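Local coordinates for vacuolar protein sorting 29 (Cryptosporidium parvum, PDB 2A22), which probably acts in vesicular protein transport as a subunit of a retromer complex, and has a calcineurin-like phosphoesterase fold, at residues C66-V71 and S90-P95. Numbering follows the deposited sequence.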
ATOM      1  N   CYS A  66      -2.115   3.568 -12.228  1.00 17.97           N
ATOM      2  CA  CYS A  66      -1.913   3.945 -13.648  1.00 17.02           C
ATOM      3  C   CYS A  66      -3.014   3.544 -14.628  1.00 17.31           C
ATOM      4  O   CYS A  66      -3.169   4.167 -15.677  1.00 18.55           O
ATOM      5  CB  CYS A  66      -0.549   3.454 -14.164  1.00 18.67           C
ATOM      6  SG  CYS A  66       0.876   4.089 -13.249  1.00 17.13           S
ATOM      7  N   SER A  67      -3.767   2.505 -14.289  1.00 18.41           N
ATOM      8  CA  SER A  67      -4.820   1.973 -15.150  1.00 18.85           C
ATOM      9  C   SER A  67      -6.185   2.164 -14.502  1.00 19.40           C
ATOM     10  O   SER A  67      -6.434   1.673 -13.373  1.00 18.99           O
ATOM     11  CB  SER A  67      -4.589   0.473 -15.393  1.00 18.22           C
ATOM     12  OG  SER A  67      -5.769  -0.149 -15.857  1.00 20.14           O
ATOM     13  N   GLN A  68      -7.083   2.833 -15.218  1.00 18.81           N
ATOM     14  CA  GLN A  68      -8.413   3.097 -14.678  1.00 18.87           C
ATOM     15  C   GLN A  68      -9.153   1.806 -14.394  1.00 19.40           C
ATOM     16  O   GLN A  68      -9.888   1.727 -13.409  1.00 20.65           O
ATOM     17  CB  GLN A  68      -9.255   3.984 -15.591  1.00 17.86           C
ATOM     18  CG  GLN A  68     -10.609   4.458 -14.914  1.00 15.98           C
ATOM     19  CD  GLN A  68     -10.373   5.302 -13.655  1.00 20.97           C
ATOM     20  OE1 GLN A  68      -9.261   5.792 -13.437  1.00 19.75           O
ATOM     21  NE2 GLN A  68     -11.426   5.502 -12.837  1.00 16.30           N
ATOM     22  N   GLU A  69      -8.960   0.808 -15.259  1.00 20.13           N
ATOM     23  CA  GLU A  69      -9.495  -0.528 -15.040  1.00 22.81           C
ATOM     24  C   GLU A  69      -9.046  -1.074 -13.667  1.00 19.65           C
ATOM     25  O   GLU A  69      -9.839  -1.705 -12.965  1.00 19.70           O
ATOM     26  CB  GLU A  69      -9.068  -1.481 -16.176  1.00 23.15           C
ATOM     27  CG  GLU A  69      -9.551  -2.927 -15.985  1.00 29.18           C
ATOM     28  CD  GLU A  69      -8.869  -3.965 -16.901  1.00 32.18           C
ATOM     29  OE1 GLU A  69      -8.457  -3.625 -18.025  1.00 36.42           O
ATOM     30  OE2 GLU A  69      -8.747  -5.144 -16.481  1.00 41.66           O
ATOM     31  N   TYR A  70      -7.792  -0.814 -13.272  1.00 16.94           N
ATOM     32  CA  TYR A  70      -7.293  -1.330 -11.990  1.00 16.82           C
ATOM     33  C   TYR A  70      -7.734  -0.463 -10.776  1.00 18.16           C
ATOM     34  O   TYR A  70      -7.963  -0.979  -9.681  1.00 19.42           O
ATOM     35  CB  TYR A  70      -5.783  -1.635 -12.069  1.00 16.35           C
ATOM     36  CG  TYR A  70      -5.575  -2.977 -12.733  1.00 15.88           C
ATOM     37  CD1 TYR A  70      -5.686  -3.133 -14.127  1.00 16.41           C
ATOM     38  CD2 TYR A  70      -5.398  -4.117 -11.959  1.00 17.21           C
ATOM     39  CE1 TYR A  70      -5.575  -4.409 -14.726  1.00 14.90           C
ATOM     40  CE2 TYR A  70      -5.296  -5.361 -12.534  1.00 20.89           C
ATOM     41  CZ  TYR A  70      -5.367  -5.498 -13.909  1.00 15.95           C
ATOM     42  OH  TYR A  70      -5.222  -6.747 -14.431  1.00 21.85           O
ATOM     43  N   VAL A  71      -7.910   0.840 -10.999  1.00 17.46           N
ATOM     44  CA  VAL A  71      -8.636   1.680 -10.053  1.00 17.25           C
ATOM     45  C   VAL A  71     -10.010   1.058  -9.737  1.00 19.17           C
ATOM     46  O   VAL A  71     -10.391   0.885  -8.570  1.00 17.03           O
ATOM     47  CB  VAL A  71      -8.785   3.120 -10.572  1.00 17.85           C
ATOM     48  CG1 VAL A  71      -9.793   3.890  -9.723  1.00 15.45           C
ATOM     49  CG2 VAL A  71      -7.407   3.849 -10.585  1.00 18.56           C
ATOM     50  N   SER A  90      -1.352   9.286 -14.729  1.00 30.32           N
ATOM     51  CA  SER A  90      -1.651  10.344 -15.696  1.00 30.49           C
ATOM     52  C   SER A  90      -3.000  10.107 -16.373  1.00 27.69           C
ATOM     53  O   SER A  90      -3.522  11.010 -16.990  1.00 29.13           O
ATOM     54  CB  SER A  90      -0.540  10.442 -16.750  1.00 28.00           C
ATOM     55  OG  SER A  90      -0.504   9.249 -17.511  1.00 27.92           O
ATOM     56  N   ALA A  91      -3.558   8.907 -16.219  1.00 24.88           N
ATOM     57  CA  ALA A  91      -4.756   8.509 -16.954  1.00 22.52           C
ATOM     58  C   ALA A  91      -5.813   7.839 -16.058  1.00 22.91           C
ATOM     59  O   ALA A  91      -6.529   6.915 -16.475  1.00 19.73           O
ATOM     60  CB  ALA A  91      -4.374   7.603 -18.120  1.00 24.16           C
ATOM     61  N   ILE A  92      -5.913   8.308 -14.820  1.00 20.78           N
ATOM     62  CA  ILE A  92      -6.852   7.718 -13.886  1.00 20.90           C
ATOM     63  C   ILE A  92      -7.698   8.814 -13.305  1.00 20.41           C
ATOM     64  O   ILE A  92      -7.284   9.975 -13.291  1.00 20.13           O
ATOM     65  CB  ILE A  92      -6.177   6.848 -12.753  1.00 20.50           C
ATOM     66  CG1 ILE A  92      -5.236   7.672 -11.868  1.00 20.40           C
ATOM     67  CG2 ILE A  92      -5.421   5.693 -13.328  1.00 16.01           C
ATOM     68  CD1 ILE A  92      -4.656   6.861 -10.684  1.00 18.37           C
ATOM     69  N   PHE A  93      -8.862   8.406 -12.811  1.00 20.11           N
ATOM     70  CA  PHE A  93      -9.938   9.281 -12.422  1.00 22.08           C
ATOM     71  C   PHE A  93     -10.471   8.775 -11.079  1.00 22.23           C
ATOM     72  O   PHE A  93     -10.801   7.613 -10.955  1.00 23.63           O
ATOM     73  CB  PHE A  93     -11.033   9.224 -13.499  1.00 23.07           C
ATOM     74  CG  PHE A  93     -12.332   9.859 -13.095  1.00 24.99           C
ATOM     75  CD1 PHE A  93     -12.487  11.249 -13.139  1.00 19.95           C
ATOM     76  CD2 PHE A  93     -13.411   9.062 -12.695  1.00 21.50           C
ATOM     77  CE1 PHE A  93     -13.698  11.845 -12.774  1.00 26.16           C
ATOM     78  CE2 PHE A  93     -14.626   9.634 -12.321  1.00 24.93           C
ATOM     79  CZ  PHE A  93     -14.785  11.025 -12.361  1.00 24.25           C
ATOM     80  N   ASN A  94     -10.529   9.646 -10.077  1.00 21.89           N
ATOM     81  CA  ASN A  94     -11.067   9.280  -8.780  1.00 22.06           C
ATOM     82  C   ASN A  94     -12.594   9.280  -8.881  1.00 26.37           C
ATOM     83  O   ASN A  94     -13.208  10.331  -9.095  1.00 26.29           O
ATOM     84  CB  ASN A  94     -10.599  10.278  -7.718  1.00 20.97           C
ATOM     85  CG  ASN A  94     -10.997   9.875  -6.302  1.00 18.94           C
ATOM     86  OD1 ASN A  94     -11.806   8.972  -6.102  1.00 16.92           O
ATOM     87  ND2 ASN A  94     -10.432  10.570  -5.308  1.00 16.25           N
ATOM     88  N   PRO A  95     -13.218   8.103  -8.740  1.00 27.81           N
ATOM     89  CA  PRO A  95     -14.667   8.137  -8.839  1.00 31.59           C
ATOM     90  C   PRO A  95     -15.381   8.561  -7.560  1.00 35.60           C
ATOM     91  O   PRO A  95     -16.592   8.442  -7.516  1.00 36.83           O
ATOM     92  CB  PRO A  95     -15.020   6.694  -9.176  1.00 30.83           C
ATOM     93  CG  PRO A  95     -13.932   5.901  -8.493  1.00 31.36           C
ATOM     94  CD  PRO A  95     -12.692   6.742  -8.533  1.00 26.02           C
TER
HETATM   95  O   HOH W   1      -1.783   6.653 -15.779  1.00 16.68           O
HETATM   96  O   HOH W   2      -6.299   4.524 -17.446  1.00 21.45           O
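The side-chain amide of Gln-68 meets the ring of Phe-93 at its edge, NE2 lying near the ring plane, 4.1 Å from CD2, with the two planes turned 59° apart. The same amide bonds to both the N-H and the C=O of Phe-93. NE2 donates to Phe-93 O at 2.9 Å, within the carbonyl plane and on a lone pair, and the acceptor in turn lies close to the plane of the amide. The return bond, Phe-93 N to Gln-68 OE1, is short at 2.7 Å, but Phe-93 N sits 40° out of the plane of the Gln-68 side-chain carbonyl, off its lone pairs. A bend at chi2 (62°) turns the amide of Gln-68, in the first turn of helix 68-77, toward the extended residues 92-94.

Beside this pair, Ile-92 lays CG2 against the backbone of Cys-66, 3.5 Å from its C atom; Ile-92 CG2 also meets Val-71 CG2 at 3.9 Å. The other methyl of Val-71, CG1, reaches Pro-95 CD at 4.2 Å, while Phe-103 packs on Ile-92 from elsewhere in the chain. Two waters extend the polar seam: one links Cys-66 O to Ser-90 N, the other Gln-68 N to Ala-91 O. Ser-67 caps the helix, its OG accepting a weak bond from Tyr-70 N.

The contact thus joins the start of helix 68-77 to the loop between strands 81-83 and 106-111. One side-chain amide satisfies both the N-H and the C=O of Phe-93, the NE2 bond being the better aligned, and the paired bonds should restrain rotation of the Gln-68 amide and fix which end faces which backbone atom.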